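Taurine:2-oxoglutarate aminotransferase (Bifidobacterium kashiwanohense PV20-2, PDB 6JIX) probably transfers the amino group of taurine to 2-oxoglutarate, using pyridoxal 5'-phosphate as cofactor in the manner of class-III aminotransferases. Local coordinates at residues F81-P84 with A85-S88; K91-L94 with A95-V99. All coordinates share one frame; numbering follows the deposited sequence.

Contact 1: F81-P84 with A85-S88. With GLU (glutamic acid), chain E; GLU (glutamic acid), chain O.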
loop_
_atom_site.group_PDB
_atom_site.type_symbol
_atom_site.label_atom_id
_atom_site.label_comp_id
_atom_site.label_asym_id
_atom_site.label_seq_id
_atom_site.Cartn_x
_atom_site.Cartn_y
_atom_site.Cartn_z
ATOM N N PHE A 81 -13.480 2.319 -9.585
ATOM C CA PHE A 81 -12.972 3.169 -8.517
ATOM C C PHE A 81 -13.797 4.442 -8.413
ATOM O O PHE A 81 -14.191 5.021 -9.428
ATOM C CB PHE A 81 -11.502 3.552 -8.723
ATOM C CG PHE A 81 -10.934 4.376 -7.595
ATOM C CD1 PHE A 81 -10.879 3.866 -6.302
ATOM C CD2 PHE A 81 -10.469 5.666 -7.824
ATOM C CE1 PHE A 81 -10.358 4.620 -5.260
ATOM C CE2 PHE A 81 -9.953 6.432 -6.790
ATOM C CZ PHE A 81 -9.896 5.907 -5.502
ATOM N N MET A 82 -14.064 4.858 -7.174
ATOM C CA MET A 82 -14.602 6.173 -6.854
ATOM C C MET A 82 -13.868 6.671 -5.619
ATOM O O MET A 82 -13.481 5.875 -4.761
ATOM C CB MET A 82 -16.112 6.127 -6.623
ATOM C CG MET A 82 -16.750 7.473 -6.403
ATOM S SD MET A 82 -16.376 8.641 -7.710
ATOM C CE MET A 82 -16.743 7.659 -9.171
ATOM N N ALA A 83 -13.670 7.986 -5.532
ATOM C CA ALA A 83 -12.703 8.553 -4.597
ATOM C C ALA A 83 -13.116 8.389 -3.123
ATOM O O ALA A 83 -14.279 8.122 -2.804
ATOM C CB ALA A 83 -12.482 10.031 -4.915
ATOM N N PRO A 84 -12.152 8.524 -2.204
ATOM C CA PRO A 84 -12.483 8.458 -0.769
ATOM C C PRO A 84 -13.546 9.450 -0.291
ATOM O O PRO A 84 -14.267 9.130 0.665
ATOM C CB PRO A 84 -11.132 8.748 -0.095
ATOM C CG PRO A 84 -10.116 8.256 -1.058
ATOM C CD PRO A 84 -10.697 8.454 -2.440
ATOM N N ALA A 85 -13.653 10.654 -0.879
ATOM C CA ALA A 85 -14.652 11.598 -0.359
ATOM C C ALA A 85 -16.090 11.197 -0.661
ATOM O O ALA A 85 -17.008 11.895 -0.208
ATOM C CB ALA A 85 -14.415 13.015 -0.878
ATOM N N TYR A 86 -16.320 10.127 -1.418
ATOM C CA TYR A 86 -17.670 9.717 -1.774
ATOM C C TYR A 86 -17.977 8.365 -1.142
ATOM O O TYR A 86 -17.088 7.527 -0.966
ATOM C CB TYR A 86 -17.852 9.652 -3.305
ATOM C CG TYR A 86 -17.393 10.919 -4.007
ATOM C CD1 TYR A 86 -18.115 12.116 -3.886
ATOM C CD2 TYR A 86 -16.228 10.926 -4.775
ATOM C CE1 TYR A 86 -17.682 13.291 -4.521
ATOM C CE2 TYR A 86 -15.787 12.089 -5.406
ATOM C CZ TYR A 86 -16.508 13.275 -5.277
ATOM O OH TYR A 86 -16.050 14.426 -5.901
ATOM N N ALA A 87 -19.236 8.176 -0.753
ATOM C CA ALA A 87 -19.689 6.865 -0.313
ATOM C C ALA A 87 -19.937 5.987 -1.530
ATOM O O ALA A 87 -20.345 6.474 -2.575
ATOM C CB ALA A 87 -20.959 6.982 0.529
ATOM N N SER A 88 -19.658 4.697 -1.402
ATOM C CA SER A 88 -19.988 3.744 -2.447
ATOM C C SER A 88 -20.596 2.508 -1.805
ATOM O O SER A 88 -20.238 2.138 -0.680
ATOM C CB SER A 88 -18.759 3.368 -3.271
ATOM O OG SER A 88 -17.858 2.595 -2.501
HETATM N N GLU E . -11.293 15.736 -4.399
HETATM C CA GLU E . -11.671 14.511 -5.044
HETATM C C GLU E . -13.083 14.737 -5.566
HETATM O O GLU E . -13.571 14.035 -6.508
HETATM C CB GLU E . -11.554 13.346 -4.068
HETATM C CG GLU E . -11.853 13.474 -2.574
HETATM C CD GLU E . -11.802 12.016 -2.035
HETATM O OE1 GLU E . -12.755 11.469 -1.357
HETATM O OE2 GLU E . -10.768 11.341 -2.316
HETATM O OXT GLU E . -13.735 15.677 -5.035
HETATM N N GLU O . -7.495 12.918 -1.223
HETATM C CA GLU O . -7.719 12.298 0.080
HETATM C C GLU O . -6.838 11.044 0.293
HETATM O O GLU O . -7.409 9.933 0.533
HETATM C CB GLU O . -9.200 11.908 0.271
HETATM C CG GLU O . -10.105 13.129 0.477
HETATM C CD GLU O . -11.188 12.986 1.556
HETATM O OE1 GLU O . -11.329 11.901 2.168
HETATM O OE2 GLU O . -11.943 13.961 1.840
HETATM O OXT GLU O . -5.562 11.129 0.258
#

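Contact 2: K91-L94 with A95-V99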
loop_
_atom_site.group_PDB
_atom_site.type_symbol
_atom_site.label_atom_id
_atom_site.label_comp_id
_atom_site.label_asym_id
_atom_site.label_seq_id
_atom_site.Cartn_x
_atom_site.Cartn_y
_atom_site.Cartn_z
ATOM N N LYS A 91 -18.168 -0.162 -0.383
ATOM C CA LYS A 91 -17.386 0.310 0.757
ATOM C C LYS A 91 -18.252 0.421 2.011
ATOM O O LYS A 91 -17.826 0.029 3.104
ATOM C CB LYS A 91 -16.731 1.644 0.399
ATOM C CG LYS A 91 -16.026 2.348 1.517
ATOM C CD LYS A 91 -15.183 3.489 0.966
ATOM C CE LYS A 91 -16.029 4.687 0.562
ATOM N NZ LYS A 91 -15.208 5.747 -0.071
ATOM N N SER A 92 -19.472 0.944 1.880
ATOM C CA SER A 92 -20.359 1.006 3.036
ATOM C C SER A 92 -20.730 -0.395 3.515
ATOM O O SER A 92 -20.727 -0.680 4.717
ATOM C CB SER A 92 -21.611 1.807 2.683
ATOM O OG SER A 92 -21.363 3.198 2.773
ATOM N N ARG A 93 -21.050 -1.286 2.585
ATOM C CA ARG A 93 -21.453 -2.618 2.979
ATOM C C ARG A 93 -20.300 -3.369 3.622
ATOM O O ARG A 93 -20.514 -4.170 4.540
ATOM C CB ARG A 93 -21.986 -3.377 1.761
ATOM C CG ARG A 93 -23.081 -4.359 2.084
ATOM C CD ARG A 93 -23.113 -5.475 1.063
ATOM N NE ARG A 93 -23.900 -5.085 -0.100
ATOM C CZ ARG A 93 -25.194 -4.790 -0.042
ATOM N NH1 ARG A 93 -25.841 -4.850 1.120
ATOM N NH2 ARG A 93 -25.840 -4.438 -1.144
ATOM N N LEU A 94 -19.076 -3.133 3.160
ATOM C CA LEU A 94 -17.979 -3.917 3.707
ATOM C C LEU A 94 -17.604 -3.442 5.105
ATOM O O LEU A 94 -17.298 -4.263 5.980
ATOM C CB LEU A 94 -16.771 -3.877 2.772
ATOM C CG LEU A 94 -15.708 -4.888 3.190
ATOM C CD1 LEU A 94 -16.347 -6.247 3.505
ATOM C CD2 LEU A 94 -14.648 -4.997 2.114
ATOM N N ALA A 95 -17.636 -2.124 5.336
ATOM C CA ALA A 95 -17.348 -1.600 6.665
ATOM C C ALA A 95 -18.342 -2.132 7.695
ATOM O O ALA A 95 -17.949 -2.582 8.776
ATOM C CB ALA A 95 -17.357 -0.080 6.641
ATOM N N LYS A 96 -19.640 -2.110 7.376
ATOM C CA LYS A 96 -20.617 -2.641 8.323
ATOM C C LYS A 96 -20.422 -4.137 8.537
ATOM O O LYS A 96 -20.403 -4.606 9.679
ATOM C CB LYS A 96 -22.045 -2.346 7.865
ATOM C CG LYS A 96 -23.013 -2.236 9.047
ATOM C CD LYS A 96 -24.273 -3.065 8.848
ATOM C CE LYS A 96 -25.218 -2.864 10.017
ATOM N NZ LYS A 96 -25.767 -4.160 10.480
ATOM N N MET A 97 -20.270 -4.905 7.450
ATOM C CA MET A 97 -20.084 -6.348 7.594
ATOM C C MET A 97 -18.878 -6.657 8.465
ATOM O O MET A 97 -18.912 -7.586 9.280
ATOM C CB MET A 97 -19.913 -7.012 6.239
ATOM C CG MET A 97 -21.156 -7.061 5.401
ATOM S SD MET A 97 -20.719 -7.492 3.714
ATOM C CE MET A 97 -20.025 -9.108 3.987
ATOM N N LEU A 98 -17.793 -5.905 8.286
ATOM C CA LEU A 98 -16.583 -6.167 9.052
ATOM C C LEU A 98 -16.791 -5.832 10.521
ATOM O O LEU A 98 -16.473 -6.644 11.397
ATOM C CB LEU A 98 -15.419 -5.373 8.479
ATOM C CG LEU A 98 -14.879 -5.875 7.155
ATOM C CD1 LEU A 98 -13.578 -5.161 6.865
ATOM C CD2 LEU A 98 -14.702 -7.374 7.226
ATOM N N VAL A 99 -17.340 -4.644 10.808
ATOM C CA VAL A 99 -17.679 -4.288 12.187
ATOM C C VAL A 99 -18.580 -5.353 12.800
ATOM O O VAL A 99 -18.402 -5.750 13.958
ATOM C CB VAL A 99 -18.337 -2.896 12.243
ATOM C CG1 VAL A 99 -18.792 -2.579 13.665
ATOM C CG2 VAL A 99 -17.389 -1.823 11.729
#

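Contact 1: F81-P84 with A85-S88
Met82 and Tyr86 meet across the turn in an oblique Met-aromatic contact. The sulfur of Met82 comes obliquely to the ring, with SD 3.7 Å from Tyr86 CD2. It stands 50° off the ring normal. CG of Met82 lies anti to the backbone N (chi1 -175°), and bends further along the chain then bring SD beside the ring. The methyl of Ala83 comes to the same ring carbon from the other side of the ring plane, with CB 3.9 Å from Tyr86 CD2. The backbone ties these residues together. Tyr86 N donates to Ala83 O at 3.2 Å. This bond closes a type I beta turn with Pro84 and Ala85 at its two middle positions.

The packed part is the Met82, Ala83 and Tyr86 group, which is buried. Leu55 of the second subunit packs on Met82, and Phe41 and Ile33 of that subunit meet Tyr86. The looser side is the bend at Ala85, which is partly exposed. Two glutamates are modelled beside this bend. The side-chain end of the chain E glutamate clashes with the backbone, with its OE1 1.3 Å from Ala85 N, so its exact placement is doubtful. As modelled, Tyr86 OH hydrogen-bonds to O of this glutamate at 2.6 Å, and this carboxylate oxygen sits at the ring edge. The chain O glutamate is more distant, with its O 3.6 Å from Pro84 CG.

Tyr86 and Ala87 pair in parallel with a strand of the second subunit, so a sheet runs on across the interface. The arrangement is a type I turn leading into an intersubunit strand, at a glutamate pocket of the dimer interface.

Contact 2: K91-L94 with A95-V99
Leu98 N donates to Leu94 O at 2.9 Å, and Met97 N to Arg93 O at 3.0 Å. Two more bonds of the same kind join Ala95 N to Lys91 O at 3.1 Å and Lys96 N to Ser92 O at 3.2 Å. All four link residues four apart. They bind the two segments into one unbroken length of alpha helix. Charged ends are also held along this helix. Arg93 NH2 forms a salt bridge with Glu89, one turn earlier, and also bonds to Glu4 O of the second subunit. Lys96 NZ pairs with Asp100, one turn later.

The segments belong to helix 89-102, which in this class-III aminotransferase follows the short strand 86-87. Its sides face different neighbours. Leu94 and Leu98 pack on strand 107-113 of the seven-stranded sheet, Met97 lies on helix 318-333, and Ala95 and Lys96 meet the second subunit.

The leucines, one turn apart, also touch each other. Their side chains run at a slant, with Leu94 CD1 4.0 Å from Leu98 CG. With CG of Leu94 anti to the backbone N (chi1 -170°), its CD1 is carried along the helix to Leu98.

Met97 leans back along the helix toward Arg93. Its CG stands beside the backbone N, and its SD comes within 4.1 Å of Arg93 CD. The sulfur thus touches the aliphatic part of the arginine, behind the charged guanidinium group. Shortening Met97 to an alanine would probably open a gap beside Val328 and Asn329 of helix 318-333 and leave CD of Arg93 without its sulfur neighbour. On another side of the helix, the methyl of Ala95 rests 3.6 Å from Lys91 O.

Contact 1 comes just before contact 2 in the chain: strand 86-87 is followed by helix 89-102. Their centres are 14 Å apart, yet Lys91 reaches back from the helix to the turn. Its NZ is 2.7 Å from Tyr86 O, a probable hydrogen bond. Ser88 is at the N-cap position, and its OG takes a weak hydrogen bond from Lys91 N. The glutamate pocket lies at the contact 1 end, and the side chain of Lys91 is about 6 Å from a bound glutamate. The cofactor is nearer to contact 1: a bound PLP lies about 8 Å from the side chain of Pro84 and about 13 Å from that of Lys91. Both contacts touch the second subunit.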